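Local coordinates for surface-associated protein CshB (Streptococcus gordonii, PDB 6YZG), which serves as a cell-wall-attached streptococcal adhesin that binds fibronectin, represented here by its non-repetitive domain 2, a ligand-binding adhesin fold, at the interface of chains A and B. Coordinates in Å, arbitrary orientation; residue numbers count along the deposited sequence, not the author numbering. Chains: chain A/B, Surface-associated protein CshB.

Contact 1: the interface of chains A and B. Residues chain A 119-122, 153; chain B 248-250.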
# COMPACT_ATOMS: atom_id res chain seq x y z
N THR A 119 -15.45 5.85 6.88
CA THR A 119 -16.24 7.09 6.79
C THR A 119 -16.45 7.55 5.36
O THR A 119 -15.81 7.10 4.44
CB THR A 119 -15.62 8.22 7.62
OG1 THR A 119 -14.40 8.58 6.98
CG2 THR A 119 -15.40 7.83 9.06
N ASN A 120 -17.36 8.49 5.23
CA ASN A 120 -17.70 9.18 3.98
C ASN A 120 -17.97 10.62 4.40
O ASN A 120 -18.95 10.92 5.11
CB ASN A 120 -18.94 8.54 3.35
CG ASN A 120 -19.48 9.25 2.13
OD1 ASN A 120 -18.75 9.79 1.32
ND2 ASN A 120 -20.80 9.14 1.92
N TRP A 121 -17.03 11.49 4.05
CA TRP A 121 -17.03 12.88 4.59
C TRP A 121 -16.51 13.85 3.56
O TRP A 121 -15.81 13.44 2.61
CB TRP A 121 -16.24 12.99 5.91
CG TRP A 121 -14.78 12.75 5.79
CD1 TRP A 121 -14.12 11.55 5.82
CD2 TRP A 121 -13.72 13.72 5.73
NE1 TRP A 121 -12.76 11.71 5.82
CE2 TRP A 121 -12.49 13.05 5.76
CE3 TRP A 121 -13.71 15.12 5.71
CZ2 TRP A 121 -11.25 13.70 5.76
CZ3 TRP A 121 -12.49 15.77 5.69
CH2 TRP A 121 -11.29 15.07 5.72
N GLY A 122 -16.70 15.13 3.83
CA GLY A 122 -16.04 16.16 3.01
C GLY A 122 -16.05 17.49 3.72
O GLY A 122 -16.73 17.67 4.75
N PHE A 153 -11.07 6.48 -1.51
CA PHE A 153 -11.28 7.61 -2.43
C PHE A 153 -10.94 8.92 -1.73
O PHE A 153 -11.45 9.21 -0.64
CB PHE A 153 -12.74 7.63 -2.90
CG PHE A 153 -13.26 6.31 -3.45
CD1 PHE A 153 -12.47 5.50 -4.25
CD2 PHE A 153 -14.49 5.88 -3.09
CE1 PHE A 153 -12.96 4.30 -4.73
CE2 PHE A 153 -14.97 4.63 -3.48
CZ PHE A 153 -14.24 3.89 -4.38
N PHE B 248 -12.62 18.98 -0.49
CA PHE B 248 -11.90 17.74 -0.27
C PHE B 248 -12.92 16.73 0.22
O PHE B 248 -13.60 17.01 1.23
CB PHE B 248 -10.78 17.93 0.73
CG PHE B 248 -9.96 16.69 1.03
CD1 PHE B 248 -9.04 16.21 0.12
CD2 PHE B 248 -10.15 15.98 2.20
CE1 PHE B 248 -8.24 15.10 0.41
CE2 PHE B 248 -9.34 14.88 2.48
CZ PHE B 248 -8.42 14.42 1.57
N TYR B 249 -12.97 15.58 -0.44
CA TYR B 249 -14.01 14.56 -0.12
C TYR B 249 -13.34 13.21 0.00
O TYR B 249 -12.47 12.88 -0.82
CB TYR B 249 -15.09 14.49 -1.19
CG TYR B 249 -15.79 15.80 -1.40
CD1 TYR B 249 -15.32 16.73 -2.32
CD2 TYR B 249 -16.96 16.11 -0.71
CE1 TYR B 249 -15.93 17.96 -2.47
CE2 TYR B 249 -17.57 17.33 -0.84
CZ TYR B 249 -17.06 18.26 -1.73
OH TYR B 249 -17.70 19.47 -1.93
N VAL B 250 -13.74 12.45 1.00
CA VAL B 250 -13.12 11.14 1.28
C VAL B 250 -14.21 10.11 1.49
O VAL B 250 -15.17 10.33 2.20
CB VAL B 250 -12.24 11.20 2.52
CG1 VAL B 250 -11.89 9.82 3.06
CG2 VAL B 250 -11.02 12.08 2.31
O HOH W 1 -17.31 12.10 0.56
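Strand 119-131 of chain A runs antiparallel to strand 245-252 of chain B, and A:Trp121 faces B:Val250 as the doubly bonded pair of the ladder. Their backbones bond in both directions: A:Trp121 N gives to B:Val250 O at 2.9 Å, and B:Val250 N gives to A:Trp121 O at 2.8 Å with an almost straight 177° at the hydrogen. The ladder continues through A:Gly122, paired with B:Tyr249; A:Gly122 CA stands above the plane of the B:Tyr249 ring, 3.8 Å from its CD2. One face of the A:Trp121 indole is turned to B:Val250. CG of the tryptophan sits between its backbone N and carbonyl carbon (chi1 66°), which lays the ring alongside the partner strand. CB of B:Val250 makes a CH-pi contact with the five-membered ring, 3.3 Å above the plane but displaced towards the rim on the NE1 side; CG1 leans towards NE1 and CG2 towards the benzo half. Farther along the indole, CH2 of A:Trp121 meets CE2 of B:Phe248 at 3.8 Å, with the indole rim at the phenyl edge. Water 1 links the amide oxygen OD1 of A:Asn120, at 2.8 Å, with the carbonyl oxygens of A:Trp121 and B:Val250. The patch pairs a strand of one chain with a strand of the other, joining the two chains of the deposited assembly and suggesting an intertwined dimer.

Contact 2: the interface of chains A and B. Residues chain A 111-113, 121, 146; chain B 255-258.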
# COMPACT_ATOMS: atom_id res chain seq x y z
N GLN A 111 -1.53 17.55 8.06
CA GLN A 111 -2.70 16.79 7.62
C GLN A 111 -3.96 17.26 8.33
O GLN A 111 -3.96 17.38 9.60
CB GLN A 111 -2.48 15.31 7.89
CG GLN A 111 -1.50 14.68 6.96
CD GLN A 111 -1.33 13.21 7.20
OE1 GLN A 111 -1.92 12.64 8.12
NE2 GLN A 111 -0.48 12.64 6.38
N LEU A 112 -5.06 17.38 7.62
CA LEU A 112 -6.39 17.53 8.19
C LEU A 112 -7.12 16.19 8.10
O LEU A 112 -7.10 15.59 7.05
CB LEU A 112 -7.13 18.62 7.43
CG LEU A 112 -8.36 19.20 8.11
CD1 LEU A 112 -7.93 20.08 9.29
CD2 LEU A 112 -9.21 19.97 7.12
N VAL A 113 -7.63 15.71 9.22
CA VAL A 113 -8.15 14.33 9.26
C VAL A 113 -9.56 14.27 9.86
O VAL A 113 -10.01 15.19 10.41
CB VAL A 113 -7.19 13.44 10.09
CG1 VAL A 113 -5.83 13.26 9.44
CG2 VAL A 113 -7.04 13.95 11.51
N TRP A 121 -17.03 11.49 4.05
CA TRP A 121 -17.03 12.88 4.59
C TRP A 121 -16.51 13.85 3.56
O TRP A 121 -15.81 13.44 2.61
CB TRP A 121 -16.24 12.99 5.91
CG TRP A 121 -14.78 12.75 5.79
CD1 TRP A 121 -14.12 11.55 5.82
CD2 TRP A 121 -13.72 13.72 5.73
NE1 TRP A 121 -12.76 11.71 5.82
CE2 TRP A 121 -12.49 13.05 5.76
CE3 TRP A 121 -13.71 15.12 5.71
CZ2 TRP A 121 -11.25 13.70 5.76
CZ3 TRP A 121 -12.49 15.77 5.69
CH2 TRP A 121 -11.29 15.07 5.72
N GLU A 146 -2.31 10.31 2.73
CA GLU A 146 -2.31 8.86 3.01
C GLU A 146 -2.31 8.04 1.73
O GLU A 146 -2.76 8.49 0.71
CB GLU A 146 -3.53 8.45 3.83
CG GLU A 146 -3.56 9.05 5.21
CD GLU A 146 -2.68 8.26 6.16
OE1 GLU A 146 -2.21 7.20 5.78
OE2 GLU A 146 -2.48 8.72 7.25
N GLN B 255 -8.57 5.58 6.63
CA GLN B 255 -8.54 7.06 6.75
C GLN B 255 -7.71 7.65 5.64
O GLN B 255 -6.65 7.11 5.25
CB GLN B 255 -7.95 7.52 8.08
CG GLN B 255 -8.86 7.27 9.25
CD GLN B 255 -8.30 7.88 10.50
OE1 GLN B 255 -8.23 7.19 11.52
NE2 GLN B 255 -7.99 9.17 10.46
N GLN B 256 -8.14 8.80 5.14
CA GLN B 256 -7.32 9.58 4.21
C GLN B 256 -7.03 10.89 4.90
O GLN B 256 -7.56 11.15 5.96
CB GLN B 256 -8.04 9.79 2.87
CG GLN B 256 -8.57 8.52 2.24
CD GLN B 256 -7.52 7.45 2.08
OE1 GLN B 256 -6.40 7.64 1.52
NE2 GLN B 256 -7.84 6.26 2.55
N ALA B 257 -6.26 11.76 4.30
CA ALA B 257 -5.90 13.01 4.98
C ALA B 257 -5.67 14.13 3.99
O ALA B 257 -5.02 13.91 2.98
CB ALA B 257 -4.62 12.73 5.76
N MET B 258 -6.17 15.32 4.25
CA MET B 258 -5.98 16.47 3.36
C MET B 258 -4.66 17.16 3.68
O MET B 258 -4.40 17.50 4.83
CB MET B 258 -7.10 17.47 3.53
CG MET B 258 -7.14 18.53 2.47
SD MET B 258 -8.27 19.88 2.87
CE MET B 258 -7.23 20.77 4.01
O HOH W 2 -10.64 9.70 6.60
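A:Leu112 and B:Met258 pair as an antiparallel bridge, where a loop of chain A meets the start of strand 258-263 of chain B. The amide N of A:Leu112 donates to B:Met258 O at 2.9 Å, and B:Met258 N returns a bond to A:Leu112 O at 3.0 Å; both donors lie in the plane of the carbonyl they reach. Beside this pair of bonds the two side chains run side by side in the same direction. B:Met258 leaves its backbone extended and then turns at the thioether (chi3 79°), bringing its methyl CE to 3.8 Å from CD2 of A:Leu112. One residue earlier in chain B, the methyl CB of B:Ala257 points into a cluster of chain A side chains. CD of the A:Gln111 amide is 3.6 Å from it, CG1 of A:Val113 comes within 3.9 Å, and the CG methylene of A:Glu146 approaches at a similar distance. A:Glu146 bends at chi2 (-81°), and its aliphatic CB and CG, rather than its carboxylate, pack beside the B:Gln255 carbonyl. Farther out, water 2 bridges the indole NE1 of A:Trp121 and the backbone N of B:Gln256, 3.0 Å from each, which may help to position the segment leading into the strand. The site docks that segment of chain B against the loop of chain A, extending the interchain pairing through backbone bonds and a small patch of aliphatic contacts.

Contact 3: the interface of chains A and B. Residues chain A 287-291; chain B 213-215.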
# COMPACT_ATOMS: atom_id res chain seq x y z
N VAL A 287 19.04 -12.31 15.73
CA VAL A 287 19.10 -11.95 17.17
C VAL A 287 17.81 -11.25 17.60
O VAL A 287 17.18 -10.55 16.83
CB VAL A 287 20.33 -11.06 17.43
CG1 VAL A 287 20.18 -9.79 16.68
CG2 VAL A 287 20.53 -10.80 18.90
N THR A 288 17.43 -11.46 18.87
CA THR A 288 16.37 -10.67 19.50
C THR A 288 16.86 -9.25 19.77
O THR A 288 17.85 -9.11 20.53
CB THR A 288 15.87 -11.43 20.72
OG1 THR A 288 15.33 -12.69 20.29
CG2 THR A 288 14.84 -10.59 21.44
N ASN A 289 16.30 -8.26 19.11
CA ASN A 289 16.74 -6.84 19.24
C ASN A 289 15.46 -6.01 19.21
O ASN A 289 14.89 -5.85 18.18
CB ASN A 289 17.79 -6.44 18.19
CG ASN A 289 18.41 -5.07 18.38
OD1 ASN A 289 18.05 -4.37 19.29
ND2 ASN A 289 19.31 -4.67 17.49
N ASP A 290 15.06 -5.51 20.37
CA ASP A 290 13.84 -4.66 20.44
C ASP A 290 14.13 -3.44 21.32
O ASP A 290 13.86 -3.52 22.47
CB ASP A 290 12.64 -5.48 20.86
CG ASP A 290 11.38 -4.64 20.96
OD1 ASP A 290 11.46 -3.42 20.80
OD2 ASP A 290 10.35 -5.23 21.14
N PRO A 291 14.67 -2.35 20.76
CA PRO A 291 15.07 -1.14 21.51
C PRO A 291 13.93 -0.42 22.25
O PRO A 291 14.20 0.29 23.19
CB PRO A 291 15.76 -0.26 20.46
CG PRO A 291 15.24 -0.77 19.14
CD PRO A 291 14.99 -2.24 19.35
N PRO B 213 12.64 -11.54 15.08
CA PRO B 213 13.18 -11.21 16.41
C PRO B 213 13.95 -9.90 16.42
O PRO B 213 14.07 -9.25 17.43
CB PRO B 213 14.17 -12.37 16.65
CG PRO B 213 13.69 -13.49 15.86
CD PRO B 213 13.10 -12.86 14.62
N ASP B 214 14.46 -9.50 15.25
CA ASP B 214 15.32 -8.30 15.05
C ASP B 214 14.43 -7.19 14.54
O ASP B 214 14.23 -7.03 13.34
CB ASP B 214 16.47 -8.65 14.11
CG ASP B 214 17.32 -7.48 13.76
OD1 ASP B 214 17.11 -6.35 14.29
OD2 ASP B 214 18.10 -7.65 12.81
N THR B 215 13.92 -6.38 15.48
CA THR B 215 13.00 -5.26 15.10
C THR B 215 13.73 -4.09 14.46
O THR B 215 13.06 -3.22 13.85
CB THR B 215 12.20 -4.75 16.31
OG1 THR B 215 13.06 -4.02 17.18
CG2 THR B 215 11.54 -5.88 17.02
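B:Thr215 turns its hydroxyl towards the backbone of A:Asn289. With OG1 between its own backbone N and carbonyl carbon (chi1 73°), the threonine can bring side chain and amide to one acceptor. A:Asn289 O therefore accepts two bonds, from OG1 at 2.8 Å and from B:Thr215 N at 2.9 Å. Both donors lie in the carbonyl plane, and the hydroxyl uses a lone pair. The ring of A:Pro291 slides past the threonine in the opposite direction, its CD 3.4 Å from OG1; A:Asp290, which is poorly ordered, crosses nearby. At the other end, B:Pro213 and A:Thr288 meet at about a right angle, with CB of the proline 3.8 Å from the threonine hydroxyl OG1. Here A:Asn289 N gives a nearly straight bond to B:Pro213 O at 3.0 Å, from 36° above the carbonyl plane. B:Asp214 directs its CB at the A:Val287 carbonyl oxygen, 3.4 Å away. Residue A:Asn289 thus bonds on both sides of B:Asp214, forming a parallel beta bridge with it. Both segments are loops: the chain A stretch follows helix 276-279 and lies as an extended tail across the surface of chain B, where the chain B stretch follows 3-10 helix 207-210.

Contact 1 and contact 2, with C-alpha centres about 8 Å apart, share A:Trp121, whose indole packs in the first and reaches a water in the second. They appear to form one seam, where strand 245-252 of chain B and the segment entering strand 258-263 meet chain A. The C-alpha centre of contact 3 is about 39 Å from that of contact 1 and about 33 Å from that of contact 2; there chain A supplies its C-terminal tail. Two-fold symmetry repeats all three, so strands and tails of each copy contact the other, consistent with an intertwined dimer, though the structure alone does not show it in the full-length protein.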